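Local coordinates for CRP-like protein Clp (Xanthomonas campestris pv. campestris, PDB 3IWZ), which regulates virulence gene expression as a homodimeric, DNA-binding transcription factor of the CRP family and appears to lose DNA binding when it binds cyclic di-GMP, at residues D70-S82 against R190-E202. Numbering follows the deposited sequence.
Sequences DDDRELVLGYFGS and RQELARLVGCSRE
The ring of Y79 meets E192 at its edge: OE1 of E192 lies in the ring plane and accepts a hydrogen bond from the Y79 hydroxyl OH (2.7 Å), nearly along its C-O axis. The L196 side chain crosses the phenol at about a right angle, both its methyls close to the hydroxyl, and R105 makes a cation-pi contact with the ring. Tyrosine suits the place, long enough to carry a hydroxyl from strand 74-80 to helix 190-197. The guanidinium of R195 has CG of E192 at its edge, while OE1 of E74 stands 28° out of its plane, in a hydrogen-bonded salt bridge 3.2 Å from R195 NH2. A bend at chi3 (-72°) also turns NE of R195 to OE2 of E192, a salt bridge whose hydrogen bond is weak, so one arginine joins two acids in a network and should offset their mutual repulsion; E74 OE2 is paired with R103. V76 CG1 packs on L196 CD2 at 3.6 Å, branched aliphatics filling the buried seam. V76 N donates to R195 O at 2.8 Å, tying strand to helix. L75 CD1 packs 3.7 Å from CA of G198, whose positive phi suits glycine. The edge strand of the cyclic nucleotide-binding beta-roll thus docks, at 76°, on the first helix of the predicted helix-turn-helix, an interdomain interface of a CRP-family regulator.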
ATOM      1  N   ASP D  70      14.158   4.029 -11.510  1.00 62.05           N
ATOM      2  CA  ASP D  70      15.533   4.129 -11.978  1.00 64.18           C
ATOM      3  C   ASP D  70      15.737   5.285 -12.942  1.00 64.68           C
ATOM      4  O   ASP D  70      16.658   6.092 -12.763  1.00 64.10           O
ATOM      5  CB  ASP D  70      15.967   2.815 -12.628  1.00 64.66           C
ATOM      6  CG  ASP D  70      17.346   2.382 -12.176  1.00 64.76           C
ATOM      7  OD1 ASP D  70      17.777   1.271 -12.546  1.00 65.62           O
ATOM      8  OD2 ASP D  70      17.995   3.164 -11.446  1.00 64.77           O
ATOM      9  N   ASP D  71      14.878   5.368 -13.958  1.00 65.32           N
ATOM     10  CA  ASP D  71      14.965   6.442 -14.948  1.00 65.95           C
ATOM     11  C   ASP D  71      14.875   7.806 -14.278  1.00 65.15           C
ATOM     12  O   ASP D  71      14.794   8.839 -14.946  1.00 66.82           O
ATOM     13  CB  ASP D  71      13.857   6.303 -16.014  1.00 65.58           C
ATOM     14  CG  ASP D  71      12.523   5.830 -15.440  1.00 65.11           C
ATOM     15  OD1 ASP D  71      11.569   5.632 -16.227  1.00 63.93           O
ATOM     16  OD2 ASP D  71      12.420   5.660 -14.209  1.00 65.97           O
ATOM     17  N   ASP D  72      14.908   7.793 -12.949  1.00 64.15           N
ATOM     18  CA  ASP D  72      14.822   9.002 -12.143  1.00 62.20           C
ATOM     19  C   ASP D  72      13.447   9.634 -12.346  1.00 60.19           C
ATOM     20  O   ASP D  72      13.306  10.698 -12.951  1.00 61.22           O
ATOM     21  CB  ASP D  72      15.924   9.990 -12.531  1.00 62.54           C
ATOM     22  CG  ASP D  72      16.292  10.920 -11.389  1.00 63.35           C
ATOM     23  OD1 ASP D  72      16.853  10.430 -10.380  1.00 60.71           O
ATOM     24  OD2 ASP D  72      16.017  12.134 -11.504  1.00 64.31           O
ATOM     25  N   ARG D  73      12.431   8.942 -11.847  1.00 56.45           N
ATOM     26  CA  ARG D  73      11.061   9.395 -11.947  1.00 52.24           C
ATOM     27  C   ARG D  73      10.475   9.311 -10.538  1.00 49.45           C
ATOM     28  O   ARG D  73      10.920   8.499  -9.723  1.00 48.33           O
ATOM     29  CB  ARG D  73      10.277   8.483 -12.903  1.00 54.23           C
ATOM     30  CG  ARG D  73      10.850   8.365 -14.327  1.00 56.36           C
ATOM     31  CD  ARG D  73      10.620   9.625 -15.152  1.00 58.00           C
ATOM     32  NE  ARG D  73       9.198   9.925 -15.322  1.00 59.21           N
ATOM     33  CZ  ARG D  73       8.352   9.195 -16.043  1.00 59.40           C
ATOM     34  NH1 ARG D  73       8.775   8.107 -16.679  1.00 60.91           N
ATOM     35  NH2 ARG D  73       7.076   9.549 -16.123  1.00 58.71           N
ATOM     36  N   GLU D  74       9.483  10.143 -10.249  1.00 44.72           N
ATOM     37  CA  GLU D  74       8.862  10.127  -8.937  1.00 42.63           C
ATOM     38  C   GLU D  74       7.354   9.919  -9.016  1.00 39.36           C
ATOM     39  O   GLU D  74       6.693  10.362  -9.951  1.00 38.21           O
ATOM     40  CB  GLU D  74       9.134  11.438  -8.189  1.00 45.99           C
ATOM     41  CG  GLU D  74      10.604  11.793  -8.008  1.00 45.99           C
ATOM     42  CD  GLU D  74      10.791  12.979  -7.084  1.00 47.02           C
ATOM     43  OE1 GLU D  74      10.192  14.044  -7.342  1.00 47.98           O
ATOM     44  OE2 GLU D  74      11.539  12.847  -6.094  1.00 49.19           O
ATOM     45  N   LEU D  75       6.820   9.240  -8.010  1.00 36.44           N
ATOM     46  CA  LEU D  75       5.392   8.992  -7.915  1.00 33.85           C
ATOM     47  C   LEU D  75       4.954   9.319  -6.485  1.00 32.92           C
ATOM     48  O   LEU D  75       5.338   8.637  -5.524  1.00 32.01           O
ATOM     49  CB  LEU D  75       5.069   7.526  -8.244  1.00 32.34           C
ATOM     50  CG  LEU D  75       3.597   7.088  -8.221  1.00 32.85           C
ATOM     51  CD1 LEU D  75       2.827   7.777  -9.348  1.00 32.21           C
ATOM     52  CD2 LEU D  75       3.512   5.563  -8.380  1.00 30.94           C
ATOM     53  N   VAL D  76       4.176  10.387  -6.349  1.00 30.70           N
ATOM     54  CA  VAL D  76       3.654  10.785  -5.054  1.00 29.27           C
ATOM     55  C   VAL D  76       2.651   9.707  -4.647  1.00 28.65           C
ATOM     56  O   VAL D  76       1.750   9.363  -5.419  1.00 29.87           O
ATOM     57  CB  VAL D  76       2.943  12.160  -5.146  1.00 27.49           C
ATOM     58  CG1 VAL D  76       2.182  12.461  -3.860  1.00 26.35           C
ATOM     59  CG2 VAL D  76       3.966  13.247  -5.418  1.00 26.39           C
ATOM     60  N   LEU D  77       2.815   9.158  -3.450  1.00 28.60           N
ATOM     61  CA  LEU D  77       1.900   8.121  -2.991  1.00 32.25           C
ATOM     62  C   LEU D  77       0.856   8.727  -2.075  1.00 33.60           C
ATOM     63  O   LEU D  77      -0.147   8.086  -1.760  1.00 36.46           O
ATOM     64  CB  LEU D  77       2.643   7.018  -2.239  1.00 29.82           C
ATOM     65  CG  LEU D  77       3.880   6.441  -2.917  1.00 31.92           C
ATOM     66  CD1 LEU D  77       4.376   5.266  -2.104  1.00 35.27           C
ATOM     67  CD2 LEU D  77       3.556   6.001  -4.317  1.00 32.14           C
ATOM     68  N   GLY D  78       1.098   9.958  -1.641  1.00 31.37           N
ATOM     69  CA  GLY D  78       0.148  10.621  -0.766  1.00 32.79           C
ATOM     70  C   GLY D  78       0.666  11.815   0.022  1.00 33.38           C
ATOM     71  O   GLY D  78       1.875  12.031   0.151  1.00 32.80           O
ATOM     72  N   TYR D  79      -0.272  12.603   0.535  1.00 32.22           N
ATOM     73  CA  TYR D  79       0.048  13.768   1.342  1.00 34.04           C
ATOM     74  C   TYR D  79      -0.441  13.430   2.732  1.00 34.74           C
ATOM     75  O   TYR D  79      -1.389  12.661   2.890  1.00 35.76           O
ATOM     76  CB  TYR D  79      -0.682  15.017   0.839  1.00 35.42           C
ATOM     77  CG  TYR D  79      -0.354  15.397  -0.586  1.00 36.70           C
ATOM     78  CD1 TYR D  79       0.951  15.306  -1.073  1.00 35.81           C
ATOM     79  CD2 TYR D  79      -1.343  15.897  -1.437  1.00 37.73           C
ATOM     80  CE1 TYR D  79       1.264  15.706  -2.369  1.00 35.39           C
ATOM     81  CE2 TYR D  79      -1.037  16.305  -2.735  1.00 37.81           C
ATOM     82  CZ  TYR D  79       0.266  16.208  -3.192  1.00 36.14           C
ATOM     83  OH  TYR D  79       0.564  16.622  -4.466  1.00 36.41           O
ATOM     84  N   PHE D  80       0.197  13.999   3.743  1.00 34.39           N
ATOM     85  CA  PHE D  80      -0.197  13.708   5.105  1.00 34.31           C
ATOM     86  C   PHE D  80      -0.060  14.933   5.996  1.00 35.60           C
ATOM     87  O   PHE D  80       0.900  15.692   5.881  1.00 36.92           O
ATOM     88  CB  PHE D  80       0.658  12.558   5.625  1.00 31.87           C
ATOM     89  CG  PHE D  80       0.619  11.341   4.746  1.00 29.35           C
ATOM     90  CD1 PHE D  80      -0.406  10.413   4.870  1.00 28.06           C
ATOM     91  CD2 PHE D  80       1.601  11.133   3.778  1.00 27.23           C
ATOM     92  CE1 PHE D  80      -0.459   9.298   4.052  1.00 26.79           C
ATOM     93  CE2 PHE D  80       1.559  10.020   2.954  1.00 26.38           C
ATOM     94  CZ  PHE D  80       0.526   9.098   3.089  1.00 27.50           C
ATOM     95  N   GLY D  81      -1.027  15.120   6.886  1.00 36.42           N
ATOM     96  CA  GLY D  81      -0.993  16.263   7.777  1.00 36.11           C
ATOM     97  C   GLY D  81      -0.814  15.897   9.240  1.00 38.13           C
ATOM     98  O   GLY D  81      -0.364  14.795   9.592  1.00 36.54           O
ATOM     99  N   SER D  82      -1.176  16.847  10.092  1.00 37.08           N
ATOM    100  CA  SER D  82      -1.084  16.699  11.532  1.00 39.00           C
ATOM    101  C   SER D  82      -1.654  15.363  12.000  1.00 36.50           C
ATOM    102  O   SER D  82      -2.701  14.927  11.528  1.00 35.87           O
ATOM    103  CB  SER D  82      -1.836  17.849  12.209  1.00 40.89           C
ATOM    104  OG  SER D  82      -1.482  19.086  11.618  1.00 45.75           O
ATOM    105  N   ARG D 190       2.707  21.814 -12.496  1.00 61.23           N
ATOM    106  CA  ARG D 190       2.701  20.823 -13.565  1.00 61.15           C
ATOM    107  C   ARG D 190       3.575  19.635 -13.173  1.00 60.96           C
ATOM    108  O   ARG D 190       3.292  18.492 -13.531  1.00 59.74           O
ATOM    109  CB  ARG D 190       3.212  21.454 -14.869  1.00 61.24           C
ATOM    110  CG  ARG D 190       3.387  20.465 -16.013  1.00 62.32           C
ATOM    111  CD  ARG D 190       3.022  21.074 -17.372  1.00 63.67           C
ATOM    112  NE  ARG D 190       3.999  22.035 -17.878  1.00 65.20           N
ATOM    113  CZ  ARG D 190       3.929  22.604 -19.081  1.00 65.03           C
ATOM    114  NH1 ARG D 190       2.925  22.309 -19.899  1.00 64.54           N
ATOM    115  NH2 ARG D 190       4.864  23.459 -19.475  1.00 64.70           N
ATOM    116  N   GLN D 191       4.640  19.923 -12.430  1.00 61.33           N
ATOM    117  CA  GLN D 191       5.566  18.895 -11.967  1.00 59.45           C
ATOM    118  C   GLN D 191       4.861  17.931 -11.017  1.00 57.12           C
ATOM    119  O   GLN D 191       4.919  16.718 -11.210  1.00 56.13           O
ATOM    120  CB  GLN D 191       6.761  19.557 -11.271  1.00 61.40           C
ATOM    121  CG  GLN D 191       7.634  20.372 -12.226  1.00 63.81           C
ATOM    122  CD  GLN D 191       8.319  21.551 -11.551  1.00 65.70           C
ATOM    123  OE1 GLN D 191       7.656  22.484 -11.079  1.00 65.98           O
ATOM    124  NE2 GLN D 191       9.650  21.519 -11.506  1.00 65.99           N
ATOM    125  N   GLU D 192       4.190  18.472 -10.001  1.00 55.94           N
ATOM    126  CA  GLU D 192       3.473  17.658  -9.018  1.00 54.35           C
ATOM    127  C   GLU D 192       2.340  16.852  -9.636  1.00 53.26           C
ATOM    128  O   GLU D 192       2.078  15.723  -9.221  1.00 52.58           O
ATOM    129  CB  GLU D 192       2.917  18.531  -7.889  1.00 55.60           C
ATOM    130  CG  GLU D 192       3.833  18.624  -6.673  1.00 56.83           C
ATOM    131  CD  GLU D 192       4.042  17.277  -5.991  1.00 56.06           C
ATOM    132  OE1 GLU D 192       3.063  16.725  -5.443  1.00 54.03           O
ATOM    133  OE2 GLU D 192       5.184  16.771  -6.005  1.00 56.30           O
ATOM    134  N   LEU D 193       1.664  17.431 -10.621  1.00 51.68           N
ATOM    135  CA  LEU D 193       0.569  16.732 -11.278  1.00 50.16           C
ATOM    136  C   LEU D 193       1.120  15.468 -11.921  1.00 49.05           C
ATOM    137  O   LEU D 193       0.570  14.374 -11.752  1.00 48.45           O
ATOM    138  CB  LEU D 193      -0.058  17.612 -12.356  1.00 50.80           C
ATOM    139  CG  LEU D 193      -1.444  17.142 -12.792  1.00 51.11           C
ATOM    140  CD1 LEU D 193      -2.377  17.195 -11.592  1.00 51.03           C
ATOM    141  CD2 LEU D 193      -1.968  18.024 -13.912  1.00 51.87           C
ATOM    142  N   ALA D 194       2.218  15.630 -12.648  1.00 46.95           N
ATOM    143  CA  ALA D 194       2.865  14.512 -13.318  1.00 47.37           C
ATOM    144  C   ALA D 194       3.379  13.477 -12.308  1.00 47.26           C
ATOM    145  O   ALA D 194       3.437  12.286 -12.603  1.00 49.16           O
ATOM    146  CB  ALA D 194       3.996  15.018 -14.177  1.00 45.64           C
ATOM    147  N   ARG D 195       3.757  13.935 -11.120  1.00 46.45           N
ATOM    148  CA  ARG D 195       4.243  13.034 -10.082  1.00 45.65           C
ATOM    149  C   ARG D 195       3.069  12.324  -9.412  1.00 43.78           C
ATOM    150  O   ARG D 195       3.219  11.243  -8.845  1.00 42.87           O
ATOM    151  CB  ARG D 195       5.047  13.811  -9.032  1.00 45.28           C
ATOM    152  CG  ARG D 195       6.462  14.129  -9.453  1.00 46.99           C
ATOM    153  CD  ARG D 195       7.279  14.712  -8.306  1.00 48.18           C
ATOM    154  NE  ARG D 195       6.869  16.071  -7.986  1.00 49.97           N
ATOM    155  CZ  ARG D 195       7.700  17.106  -7.922  1.00 50.92           C
ATOM    156  NH1 ARG D 195       7.235  18.314  -7.624  1.00 51.55           N
ATOM    157  NH2 ARG D 195       8.996  16.933  -8.157  1.00 50.81           N
ATOM    158  N   LEU D 196       1.898  12.943  -9.486  1.00 42.69           N
ATOM    159  CA  LEU D 196       0.704  12.368  -8.889  1.00 42.14           C
ATOM    160  C   LEU D 196       0.121  11.238  -9.714  1.00 40.93           C
ATOM    161  O   LEU D 196      -0.218  10.183  -9.173  1.00 41.70           O
ATOM    162  CB  LEU D 196      -0.361  13.447  -8.681  1.00 43.32           C
ATOM    163  CG  LEU D 196      -0.157  14.351  -7.467  1.00 43.52           C
ATOM    164  CD1 LEU D 196      -1.102  15.533  -7.529  1.00 44.36           C
ATOM    165  CD2 LEU D 196      -0.385  13.548  -6.204  1.00 44.45           C
ATOM    166  N   VAL D 197       0.010  11.450 -11.020  1.00 37.99           N
ATOM    167  CA  VAL D 197      -0.570  10.432 -11.899  1.00 35.85           C
ATOM    168  C   VAL D 197       0.450   9.500 -12.523  1.00 35.58           C
ATOM    169  O   VAL D 197       0.083   8.563 -13.218  1.00 35.01           O
ATOM    170  CB  VAL D 197      -1.392  11.072 -13.045  1.00 35.06           C
ATOM    171  CG1 VAL D 197      -2.474  11.963 -12.471  1.00 33.90           C
ATOM    172  CG2 VAL D 197      -0.480  11.857 -13.971  1.00 32.74           C
ATOM    173  N   GLY D 198       1.727   9.773 -12.287  1.00 37.42           N
ATOM    174  CA  GLY D 198       2.777   8.941 -12.832  1.00 40.75           C
ATOM    175  C   GLY D 198       2.984   9.134 -14.321  1.00 46.11           C
ATOM    176  O   GLY D 198       2.914   8.169 -15.089  1.00 46.40           O
ATOM    177  N   CYS D 199       3.226  10.377 -14.737  1.00 47.70           N
ATOM    178  CA  CYS D 199       3.465  10.682 -16.146  1.00 51.45           C
ATOM    179  C   CYS D 199       4.533  11.766 -16.233  1.00 53.48           C
ATOM    180  O   CYS D 199       4.859  12.403 -15.231  1.00 54.25           O
ATOM    181  CB  CYS D 199       2.178  11.164 -16.833  1.00 50.11           C
ATOM    182  SG  CYS D 199       1.583  12.789 -16.309  1.00 52.23           S
ATOM    183  N   SER D 200       5.079  11.978 -17.427  1.00 55.40           N
ATOM    184  CA  SER D 200       6.114  12.993 -17.608  1.00 56.55           C
ATOM    185  C   SER D 200       5.560  14.392 -17.370  1.00 56.33           C
ATOM    186  O   SER D 200       4.397  14.670 -17.668  1.00 56.26           O
ATOM    187  CB  SER D 200       6.706  12.908 -19.017  1.00 57.04           C
ATOM    188  OG  SER D 200       5.725  13.168 -20.007  1.00 62.38           O
ATOM    189  N   ARG D 201       6.399  15.263 -16.817  1.00 57.31           N
ATOM    190  CA  ARG D 201       6.020  16.645 -16.537  1.00 57.53           C
ATOM    191  C   ARG D 201       5.445  17.282 -17.793  1.00 57.02           C
ATOM    192  O   ARG D 201       4.564  18.134 -17.727  1.00 56.34           O
ATOM    193  CB  ARG D 201       7.246  17.433 -16.061  1.00 58.38           C
ATOM    194  CG  ARG D 201       7.183  18.931 -16.323  1.00 58.73           C
ATOM    195  CD  ARG D 201       8.467  19.589 -15.875  1.00 60.09           C
ATOM    196  NE  ARG D 201       8.556  20.990 -16.268  1.00 62.18           N
ATOM    197  CZ  ARG D 201       7.681  21.931 -15.924  1.00 62.66           C
ATOM    198  NH1 ARG D 201       6.628  21.629 -15.174  1.00 62.61           N
ATOM    199  NH2 ARG D 201       7.873  23.183 -16.315  1.00 62.52           N
ATOM    200  N   GLU D 202       5.966  16.850 -18.937  1.00 57.27           N
ATOM    201  CA  GLU D 202       5.530  17.341 -20.234  1.00 58.05           C
ATOM    202  C   GLU D 202       4.125  16.841 -20.583  1.00 58.40           C
ATOM    203  O   GLU D 202       3.222  17.647 -20.813  1.00 58.38           O
ATOM    204  CB  GLU D 202       6.532  16.910 -21.313  1.00 58.29           C
ATOM    205  CG  GLU D 202       7.248  15.591 -21.016  1.00 58.77           C
ATOM    206  CD  GLU D 202       8.714  15.784 -20.656  1.00 58.80           C
ATOM    207  OE1 GLU D 202       9.493  16.182 -21.551  1.00 60.26           O
ATOM    208  OE2 GLU D 202       9.089  15.539 -19.486  1.00 56.56           O
TER